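Long-range contacts in RNA polymerase sigma factor SIGMA-28 (FliA) (Aquifex aeolicus, PDB 1RP3), which probably directs RNA polymerase to flagellar promoters as a sigma factor, and is held here in an inactive conformation by the anti-sigma factor FlgM: residues I32-E38 and D137-F141; G52-V57 and Y71-I76; Y81-R85 and I144-E149. All coordinates share one frame; numbering follows the deposited sequence.

Overall arrangement
All three contacts lie in the all-helical fold. Contact 2 comes within region 2, pairing helix 42-58 with helix 66-85. Contacts 1 and 3 instead join region 2 to region 3, and both use helix 129-158; their centres are 11 Å apart and they touch, with Phe141 CZ 3.5 Å from Leu84 CD1. Along the chain their segments alternate, whereas contact 2 lies between the segments of contact 1 and closes before contact 3 opens. Contact 2 sits apart, its centre 23 Å from that of contact 1 and 16 Å from that of contact 3, sharing helix 66-85 with the latter. Contacts 1 and 3 thus dock region 3 onto region 2 in the FlgM-bound, inactive sigma factor.

Contact 1 (I32-E38 and D137-F141); sequences IKKHLPE and DKINF
Leu36 sets one methyl over the face of the Phe141 ring, joining the Lys33-Leu36 turn of sigma region 2 to helix 129-158 in region 3. Leu36 CD2 stands 3.5 Å from the centroid of the Phe141 ring, only 7° off its normal, a CH-pi contact over the middle of one face. Two other groups meet the Phe141 ring obliquely: Ile32 CG2 approaches Phe141 CZ at 4.2 Å, and the carbonyl O of His35 comes to 3.4 Å from Phe141 CD1. With CG anti to the backbone N (chi1 -157°), the ring of Phe141 extends from its helix toward the loop.

Further along the loop, Pro37 and Asp137 slide past each other, with Pro37 CA 3.6 Å from Asp137 CB. Lys138 crosses the proline at about a right angle, its CG 3.6 Å from Pro37 CG, while its amine goes off to a salt bridge with Asp88. No direct hydrogen bond spans the two segments.

What positions the loop is a type I beta turn from Lys33 to Leu36, closed by the bond from Leu36 N to Lys33 O; a bond from His35 N to Ile32 O precedes it. Opposite it, the helical bond from Phe141 N to Asp137 O belongs to the turn that sets both residues facing the loop. Tyr81 and Leu84 of helix 66-85 pack on Phe141, as does Phe89, and the ring of His35 meets Phe86 of the FlgM chain. A single water ties the exposed end together: it accepts from Glu38 N at 2.8 Å and donates to Asp137 OD2 at 3.1 Å.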
loop_
_atom_site.group_PDB
_atom_site.type_symbol
_atom_site.label_atom_id
_atom_site.label_comp_id
_atom_site.label_asym_id
_atom_site.label_seq_id
_atom_site.Cartn_x
_atom_site.Cartn_y
_atom_site.Cartn_z
ATOM N N ILE A 32 -0.680 -3.535 -0.167
ATOM C CA ILE A 32 -1.356 -2.476 -0.899
ATOM C C ILE A 32 -2.793 -2.922 -1.164
ATOM O O ILE A 32 -3.716 -2.118 -1.079
ATOM C CB ILE A 32 -0.604 -2.133 -2.213
ATOM C CG1 ILE A 32 0.725 -1.460 -1.881
ATOM C CG2 ILE A 32 -1.410 -1.218 -3.097
ATOM C CD1 ILE A 32 1.626 -1.265 -3.085
ATOM N N LYS A 33 -2.981 -4.221 -1.404
ATOM C CA LYS A 33 -4.315 -4.774 -1.660
ATOM C C LYS A 33 -5.300 -4.507 -0.524
ATOM O O LYS A 33 -6.507 -4.447 -0.742
ATOM C CB LYS A 33 -4.243 -6.278 -1.936
ATOM C CG LYS A 33 -4.156 -6.636 -3.407
ATOM C CD LYS A 33 -5.479 -6.418 -4.119
ATOM C CE LYS A 33 -6.536 -7.413 -3.663
ATOM N NZ LYS A 33 -7.882 -7.139 -4.267
ATOM N N LYS A 34 -4.793 -4.329 0.686
ATOM C CA LYS A 34 -5.672 -4.064 1.826
ATOM C C LYS A 34 -6.394 -2.717 1.730
ATOM O O LYS A 34 -7.385 -2.483 2.427
ATOM C CB LYS A 34 -4.890 -4.120 3.132
ATOM C CG LYS A 34 -4.343 -5.487 3.489
ATOM C CD LYS A 34 -3.489 -5.380 4.749
ATOM C CE LYS A 34 -3.077 -6.742 5.274
ATOM N NZ LYS A 34 -2.330 -6.609 6.547
ATOM N N HIS A 35 -5.913 -1.849 0.846
ATOM C CA HIS A 35 -6.492 -0.522 0.670
ATOM C C HIS A 35 -7.171 -0.357 -0.681
ATOM O O HIS A 35 -7.589 0.739 -1.040
ATOM C CB HIS A 35 -5.394 0.533 0.766
ATOM C CG HIS A 35 -4.551 0.417 2.000
ATOM N ND1 HIS A 35 -4.672 1.295 3.053
ATOM C CD2 HIS A 35 -3.575 -0.448 2.326
ATOM C CE1 HIS A 35 -3.791 0.968 3.985
ATOM N NE2 HIS A 35 -3.114 -0.081 3.579
ATOM N N LEU A 36 -7.204 -1.424 -1.463
ATOM C CA LEU A 36 -7.794 -1.358 -2.781
ATOM C C LEU A 36 -9.163 -2.021 -2.858
ATOM O O LEU A 36 -9.541 -2.808 -1.997
ATOM C CB LEU A 36 -6.847 -2.014 -3.787
ATOM C CG LEU A 36 -5.614 -1.218 -4.235
ATOM C CD1 LEU A 36 -4.590 -2.155 -4.910
ATOM C CD2 LEU A 36 -6.066 -0.081 -5.173
ATOM N N PRO A 37 -9.963 -1.633 -3.854
ATOM C CA PRO A 37 -11.281 -2.253 -3.991
ATOM C C PRO A 37 -11.007 -3.728 -4.263
ATOM O O PRO A 37 -10.027 -4.077 -4.927
ATOM C CB PRO A 37 -11.847 -1.585 -5.247
ATOM C CG PRO A 37 -11.159 -0.261 -5.291
ATOM C CD PRO A 37 -9.757 -0.568 -4.854
ATOM N N GLU A 38 -11.870 -4.583 -3.736
ATOM C CA GLU A 38 -11.768 -6.025 -3.902
ATOM C C GLU A 38 -11.574 -6.466 -5.365
ATOM O O GLU A 38 -10.865 -7.438 -5.636
ATOM C CB GLU A 38 -13.024 -6.660 -3.305
ATOM C CG GLU A 38 -13.015 -8.177 -3.213
ATOM C CD GLU A 38 -14.247 -8.732 -2.486
ATOM O OE1 GLU A 38 -15.358 -8.167 -2.648
ATOM O OE2 GLU A 38 -14.097 -9.730 -1.740
ATOM N N ASP A 137 -13.652 2.329 -1.195
ATOM C CA ASP A 137 -12.273 1.906 -1.401
ATOM C C ASP A 137 -11.580 2.752 -2.460
ATOM O O ASP A 137 -10.417 3.118 -2.286
ATOM C CB ASP A 137 -12.193 0.417 -1.752
ATOM C CG ASP A 137 -12.334 -0.487 -0.528
ATOM O OD1 ASP A 137 -11.952 -0.063 0.587
ATOM O OD2 ASP A 137 -12.813 -1.632 -0.682
ATOM N N LYS A 138 -12.294 3.076 -3.540
ATOM C CA LYS A 138 -11.739 3.911 -4.605
ATOM C C LYS A 138 -11.485 5.312 -4.074
ATOM O O LYS A 138 -10.433 5.898 -4.326
ATOM C CB LYS A 138 -12.681 3.989 -5.809
ATOM C CG LYS A 138 -12.801 2.693 -6.588
ATOM C CD LYS A 138 -13.710 2.842 -7.791
ATOM C CE LYS A 138 -13.132 3.781 -8.841
ATOM N NZ LYS A 138 -14.068 3.938 -9.998
ATOM N N ILE A 139 -12.437 5.824 -3.297
ATOM C CA ILE A 139 -12.330 7.154 -2.717
ATOM C C ILE A 139 -11.092 7.224 -1.835
ATOM O O ILE A 139 -10.219 8.077 -2.030
ATOM C CB ILE A 139 -13.592 7.514 -1.890
ATOM C CG1 ILE A 139 -14.768 7.793 -2.828
ATOM C CG2 ILE A 139 -13.314 8.720 -0.992
ATOM C CD1 ILE A 139 -16.112 7.836 -2.118
ATOM N N ASN A 140 -11.015 6.297 -0.889
ATOM C CA ASN A 140 -9.888 6.208 0.023
ATOM C C ASN A 140 -8.567 5.973 -0.690
ATOM O O ASN A 140 -7.522 6.474 -0.254
ATOM C CB ASN A 140 -10.129 5.114 1.058
ATOM C CG ASN A 140 -10.981 5.593 2.199
ATOM O OD1 ASN A 140 -12.087 5.104 2.421
ATOM N ND2 ASN A 140 -10.481 6.595 2.918
ATOM N N PHE A 141 -8.599 5.233 -1.798
ATOM C CA PHE A 141 -7.346 5.001 -2.490
ATOM C C PHE A 141 -6.835 6.263 -3.192
ATOM O O PHE A 141 -5.621 6.475 -3.288
ATOM C CB PHE A 141 -7.379 3.787 -3.416
ATOM C CG PHE A 141 -6.013 3.236 -3.684
ATOM C CD1 PHE A 141 -5.291 2.631 -2.662
ATOM C CD2 PHE A 141 -5.402 3.408 -4.922
ATOM C CE1 PHE A 141 -3.987 2.215 -2.866
ATOM C CE2 PHE A 141 -4.086 2.992 -5.132
ATOM C CZ PHE A 141 -3.382 2.397 -4.105
HETATM O O HOH W 1 -14.169 -3.341 -2.826
#

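Contact 2 (G52-V57 and Y71-I76); sequences GLIKAV and YIKLRI
A helix-helix pair within sigma region 2, helix 42-58 against helix 66-85, sets Gly52 beside Ile76 and Ala56 beside Ile72. The two short segments run at 139° between their N-to-C directions, nearer antiparallel than parallel, with their axes approaching to 8.2 Å. Small residues permit this: Gly52 CA lies 4.8 Å from Ile76 CA, and a side chain at Gly52 would run into the carbonyl O of Arg75.

Ala56 CB is met from several sides, by Arg75 CG at 3.6 Å, by Ile72 CD1 and by Tyr71 CE2. Leu53 and Ile72 are packed tightly, their methyls CD1 and CG2 being 3.5 Å apart. Leu53 CB also lies alongside Ile76 CG1.

Arg75 starts toward the partner helix and folds at chi2 and chi3, which lays the guanidinium across the backbone of that helix at Ala56, whose N lies over one face. NH1 donates to Tyr71 OH at 2.9 Å, the hydroxyl oxygen lying 16° out of the guanidinium plane, while NH2 reaches Lys55 CB. Arg75 CG also rests over the rim of one face of the Tyr71 ring, and the carbonyl O of Ala56 lies at that ring's edge. A leucine in place of Arg75 would probably leave the Tyr71 hydroxyl without this donor and uncover the backbone around Ala56.

Helix 7-33 packs on the pair through Tyr21 and Val25: both touch Leu53, and Val25 also meets Ile76. Leu60, in the loop after helix 42-58, packs on Tyr71 and Ile72.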
loop_
_atom_site.group_PDB
_atom_site.type_symbol
_atom_site.label_atom_id
_atom_site.label_comp_id
_atom_site.label_asym_id
_atom_site.label_seq_id
_atom_site.Cartn_x
_atom_site.Cartn_y
_atom_site.Cartn_z
ATOM N N GLY A 52 9.019 -3.704 -12.049
ATOM C CA GLY A 52 9.749 -2.761 -11.225
ATOM C C GLY A 52 10.982 -3.397 -10.602
ATOM O O GLY A 52 12.058 -2.808 -10.589
ATOM N N LEU A 53 10.834 -4.632 -10.135
ATOM C CA LEU A 53 11.924 -5.375 -9.521
ATOM C C LEU A 53 13.089 -5.627 -10.485
ATOM O O LEU A 53 14.246 -5.413 -10.138
ATOM C CB LEU A 53 11.398 -6.701 -8.978
ATOM C CG LEU A 53 12.428 -7.776 -8.623
ATOM C CD1 LEU A 53 13.409 -7.291 -7.561
ATOM C CD2 LEU A 53 11.701 -9.032 -8.152
ATOM N N ILE A 54 12.770 -6.060 -11.698
ATOM C CA ILE A 54 13.783 -6.354 -12.701
ATOM C C ILE A 54 14.557 -5.095 -13.086
ATOM O O ILE A 54 15.764 -5.143 -13.281
ATOM C CB ILE A 54 13.147 -6.973 -13.965
ATOM C CG1 ILE A 54 12.524 -8.326 -13.627
ATOM C CG2 ILE A 54 14.178 -7.103 -15.080
ATOM C CD1 ILE A 54 11.743 -8.960 -14.795
ATOM N N LYS A 55 13.847 -3.982 -13.230
ATOM C CA LYS A 55 14.477 -2.717 -13.575
ATOM C C LYS A 55 15.411 -2.230 -12.474
ATOM O O LYS A 55 16.501 -1.741 -12.767
ATOM C CB LYS A 55 13.431 -1.657 -13.895
ATOM C CG LYS A 55 12.749 -1.886 -15.232
ATOM C CD LYS A 55 11.698 -0.821 -15.489
ATOM C CE LYS A 55 11.074 -0.971 -16.867
ATOM N NZ LYS A 55 9.903 -0.038 -17.025
ATOM N N ALA A 56 14.998 -2.406 -11.218
ATOM C CA ALA A 56 15.802 -2.006 -10.066
ATOM C C ALA A 56 17.077 -2.837 -9.996
ATOM O O ALA A 56 18.150 -2.321 -9.689
ATOM C CB ALA A 56 15.004 -2.169 -8.763
ATOM N N VAL A 57 16.956 -4.126 -10.291
ATOM C CA VAL A 57 18.109 -5.021 -10.255
ATOM C C VAL A 57 19.149 -4.630 -11.307
ATOM O O VAL A 57 20.345 -4.618 -11.029
ATOM C CB VAL A 57 17.671 -6.491 -10.443
ATOM C CG1 VAL A 57 18.864 -7.386 -10.783
ATOM C CG2 VAL A 57 17.006 -6.976 -9.182
ATOM N N TYR A 71 16.259 -0.049 -1.887
ATOM C CA TYR A 71 16.070 0.505 -3.214
ATOM C C TYR A 71 15.079 -0.367 -4.003
ATOM O O TYR A 71 14.176 0.149 -4.668
ATOM C CB TYR A 71 17.406 0.603 -3.962
ATOM C CG TYR A 71 17.259 1.190 -5.349
ATOM C CD1 TYR A 71 16.868 2.519 -5.512
ATOM C CD2 TYR A 71 17.474 0.412 -6.494
ATOM C CE1 TYR A 71 16.685 3.069 -6.759
ATOM C CE2 TYR A 71 17.295 0.952 -7.763
ATOM C CZ TYR A 71 16.896 2.291 -7.884
ATOM O OH TYR A 71 16.686 2.856 -9.130
ATOM N N ILE A 72 15.282 -1.685 -3.947
ATOM C CA ILE A 72 14.423 -2.655 -4.634
ATOM C C ILE A 72 12.982 -2.409 -4.187
ATOM O O ILE A 72 12.074 -2.281 -5.003
ATOM C CB ILE A 72 14.764 -4.139 -4.249
ATOM C CG1 ILE A 72 16.229 -4.501 -4.533
ATOM C CG2 ILE A 72 13.802 -5.087 -4.935
ATOM C CD1 ILE A 72 16.646 -4.333 -5.928
ATOM N N LYS A 73 12.796 -2.322 -2.874
ATOM C CA LYS A 73 11.476 -2.110 -2.300
ATOM C C LYS A 73 10.840 -0.835 -2.817
ATOM O O LYS A 73 9.660 -0.805 -3.159
ATOM C CB LYS A 73 11.546 -2.062 -0.776
ATOM C CG LYS A 73 10.179 -2.108 -0.129
ATOM C CD LYS A 73 10.120 -1.302 1.158
ATOM C CE LYS A 73 11.026 -1.868 2.238
ATOM N NZ LYS A 73 11.031 -0.980 3.437
ATOM N N LEU A 74 11.650 0.201 -2.936
ATOM C CA LEU A 74 11.171 1.483 -3.403
ATOM C C LEU A 74 10.705 1.433 -4.861
ATOM O O LEU A 74 9.649 1.987 -5.200
ATOM C CB LEU A 74 12.274 2.516 -3.213
ATOM C CG LEU A 74 11.976 3.950 -3.626
ATOM C CD1 LEU A 74 10.804 4.504 -2.807
ATOM C CD2 LEU A 74 13.230 4.772 -3.416
ATOM N N ARG A 75 11.475 0.770 -5.721
ATOM C CA ARG A 75 11.106 0.662 -7.132
ATOM C C ARG A 75 9.858 -0.191 -7.353
ATOM O O ARG A 75 9.054 0.100 -8.238
ATOM C CB ARG A 75 12.271 0.126 -7.968
ATOM C CG ARG A 75 13.522 1.016 -7.959
ATOM C CD ARG A 75 13.281 2.334 -8.669
ATOM N NE ARG A 75 12.705 2.159 -10.004
ATOM C CZ ARG A 75 13.409 1.926 -11.116
ATOM N NH1 ARG A 75 14.739 1.836 -11.077
ATOM N NH2 ARG A 75 12.780 1.765 -12.276
ATOM N N ILE A 76 9.690 -1.230 -6.537
ATOM C CA ILE A 76 8.535 -2.119 -6.631
ATOM C C ILE A 76 7.268 -1.323 -6.320
ATOM O O ILE A 76 6.318 -1.354 -7.098
ATOM C CB ILE A 76 8.664 -3.322 -5.648
ATOM C CG1 ILE A 76 9.786 -4.253 -6.102
ATOM C CG2 ILE A 76 7.338 -4.078 -5.522
ATOM C CD1 ILE A 76 10.169 -5.281 -5.049
#

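Contact 3 (Y81-R85 and I144-E149)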
loop_
_atom_site.group_PDB
_atom_site.type_symbol
_atom_site.label_atom_id
_atom_site.label_comp_id
_atom_site.label_asym_id
_atom_site.label_seq_id
_atom_site.Cartn_x
_atom_site.Cartn_y
_atom_site.Cartn_z
ATOM N N TYR A 81 2.373 1.744 -7.891
ATOM C CA TYR A 81 1.622 2.998 -7.807
ATOM C C TYR A 81 1.569 3.675 -9.177
ATOM O O TYR A 81 0.589 4.357 -9.498
ATOM C CB TYR A 81 2.210 3.927 -6.738
ATOM C CG TYR A 81 1.839 3.511 -5.332
ATOM C CD1 TYR A 81 0.532 3.655 -4.868
ATOM C CD2 TYR A 81 2.774 2.937 -4.486
ATOM C CE1 TYR A 81 0.167 3.235 -3.597
ATOM C CE2 TYR A 81 2.425 2.512 -3.219
ATOM C CZ TYR A 81 1.118 2.668 -2.779
ATOM O OH TYR A 81 0.773 2.279 -1.510
ATOM N N ASP A 82 2.601 3.458 -9.994
ATOM C CA ASP A 82 2.634 4.019 -11.345
ATOM C C ASP A 82 1.453 3.474 -12.122
ATOM O O ASP A 82 0.809 4.204 -12.882
ATOM C CB ASP A 82 3.906 3.619 -12.107
ATOM C CG ASP A 82 5.096 4.531 -11.812
ATOM O OD1 ASP A 82 4.894 5.648 -11.286
ATOM O OD2 ASP A 82 6.245 4.116 -12.109
ATOM N N TYR A 83 1.204 2.176 -11.961
ATOM C CA TYR A 83 0.108 1.533 -12.655
ATOM C C TYR A 83 -1.246 1.927 -12.053
ATOM O O TYR A 83 -2.187 2.219 -12.787
ATOM C CB TYR A 83 0.278 0.009 -12.655
ATOM C CG TYR A 83 -1.017 -0.749 -12.858
ATOM C CD1 TYR A 83 -1.664 -0.742 -14.092
ATOM C CD2 TYR A 83 -1.602 -1.459 -11.812
ATOM C CE1 TYR A 83 -2.859 -1.425 -14.285
ATOM C CE2 TYR A 83 -2.793 -2.140 -11.995
ATOM C CZ TYR A 83 -3.420 -2.119 -13.233
ATOM O OH TYR A 83 -4.621 -2.779 -13.412
ATOM N N LEU A 84 -1.344 1.927 -10.730
ATOM C CA LEU A 84 -2.603 2.281 -10.092
ATOM C C LEU A 84 -3.008 3.722 -10.390
ATOM O O LEU A 84 -4.187 4.022 -10.542
ATOM C CB LEU A 84 -2.530 2.027 -8.586
ATOM C CG LEU A 84 -2.445 0.552 -8.192
ATOM C CD1 LEU A 84 -2.045 0.422 -6.734
ATOM C CD2 LEU A 84 -3.776 -0.124 -8.466
ATOM N N ARG A 85 -2.020 4.601 -10.522
ATOM C CA ARG A 85 -2.280 6.003 -10.815
ATOM C C ARG A 85 -2.740 6.210 -12.261
ATOM O O ARG A 85 -3.380 7.209 -12.578
ATOM C CB ARG A 85 -1.032 6.836 -10.526
ATOM C CG ARG A 85 -1.204 8.331 -10.719
ATOM C CD ARG A 85 -0.018 9.093 -10.158
ATOM N NE ARG A 85 -0.043 9.160 -8.700
ATOM C CZ ARG A 85 0.858 8.581 -7.903
ATOM N NH1 ARG A 85 1.859 7.878 -8.422
ATOM N NH2 ARG A 85 0.777 8.729 -6.583
ATOM N N ILE A 144 -4.789 7.964 -0.925
ATOM C CA ILE A 144 -3.547 7.239 -0.710
ATOM C C ILE A 144 -2.596 7.628 -1.829
ATOM O O ILE A 144 -1.428 7.907 -1.586
ATOM C CB ILE A 144 -3.784 5.714 -0.685
ATOM C CG1 ILE A 144 -4.307 5.328 0.691
ATOM C CG2 ILE A 144 -2.497 4.935 -1.006
ATOM C CD1 ILE A 144 -4.860 3.942 0.757
ATOM N N LEU A 145 -3.119 7.689 -3.047
ATOM C CA LEU A 145 -2.321 8.060 -4.209
ATOM C C LEU A 145 -1.738 9.456 -4.050
ATOM O O LEU A 145 -0.532 9.667 -4.223
ATOM C CB LEU A 145 -3.163 8.000 -5.477
ATOM C CG LEU A 145 -3.389 6.600 -6.036
ATOM C CD1 LEU A 145 -4.395 6.655 -7.143
ATOM C CD2 LEU A 145 -2.066 6.000 -6.529
ATOM N N SER A 146 -2.606 10.412 -3.736
ATOM C CA SER A 146 -2.176 11.791 -3.534
ATOM C C SER A 146 -1.091 11.882 -2.464
ATOM O O SER A 146 -0.117 12.603 -2.630
ATOM C CB SER A 146 -3.365 12.676 -3.157
ATOM O OG SER A 146 -4.236 12.795 -4.260
ATOM N N LEU A 147 -1.253 11.144 -1.375
ATOM C CA LEU A 147 -0.248 11.171 -0.329
ATOM C C LEU A 147 1.045 10.495 -0.793
ATOM O O LEU A 147 2.128 10.884 -0.374
ATOM C CB LEU A 147 -0.768 10.511 0.942
ATOM C CG LEU A 147 0.185 10.600 2.130
ATOM C CD1 LEU A 147 0.634 12.054 2.324
ATOM C CD2 LEU A 147 -0.499 10.063 3.387
ATOM N N GLU A 148 0.923 9.499 -1.668
ATOM C CA GLU A 148 2.080 8.779 -2.197
ATOM C C GLU A 148 2.930 9.726 -3.051
ATOM O O GLU A 148 4.153 9.654 -3.022
ATOM C CB GLU A 148 1.631 7.560 -3.027
ATOM C CG GLU A 148 2.763 6.583 -3.402
ATOM C CD GLU A 148 3.479 6.937 -4.706
ATOM O OE1 GLU A 148 2.876 7.592 -5.581
ATOM O OE2 GLU A 148 4.645 6.534 -4.872
ATOM N N GLU A 149 2.270 10.611 -3.800
ATOM C CA GLU A 149 2.963 11.587 -4.639
ATOM C C GLU A 149 3.929 12.417 -3.800
ATOM O O GLU A 149 5.032 12.726 -4.242
ATOM C CB GLU A 149 1.965 12.520 -5.320
ATOM C CG GLU A 149 1.445 12.017 -6.650
ATOM C CD GLU A 149 0.440 12.964 -7.280
ATOM O OE1 GLU A 149 0.357 14.130 -6.832
ATOM O OE2 GLU A 149 -0.268 12.543 -8.221
#
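Glu148 OE1 takes two hydrogen bonds from one guanidinium. Arg85 NH2 meets it at 2.6 Å, nearly along the C-O axis and in the guanidinium plane, and Arg85 NH1 adds a weak bond at 3.0 Å. The same NH2 also donates to Leu145 O at 2.9 Å; this donor sits 41° out of the carbonyl plane, and the oxygen already accepts from Glu149 N in its own helix. With CG anti to the backbone N, Arg85 stretches across to helix 129-158 before bending at chi3.

Leu145 CD2 lies over one face of the guanidinium and Glu149 CG over the opposite one, so the flat group is sandwiched. Glu149 OE2 is 3.4 Å from Arg85 NE but well out of the guanidinium plane, adding charge attraction without a hydrogen bond.

This salt-bridge network joins helix 66-85 of sigma region 2 to region 3, the segments crossing at -132°. Glu148 CG makes a CH-pi contact over the face of Tyr81, 3.8 Å from the ring centroid, and the carboxylate plane stacks 8° from the ring plane. Leu145 CD2 touches the ring edge at Tyr81 CD1.

Beyond the pair, Arg152 bridges Glu148 OE2 and Asp82; the two arginines thus share Glu148, whose charge probably offsets their closeness. Phe86 of the FlgM chain packs on Tyr81, and Phe87 of that chain on Ile144 and Glu148.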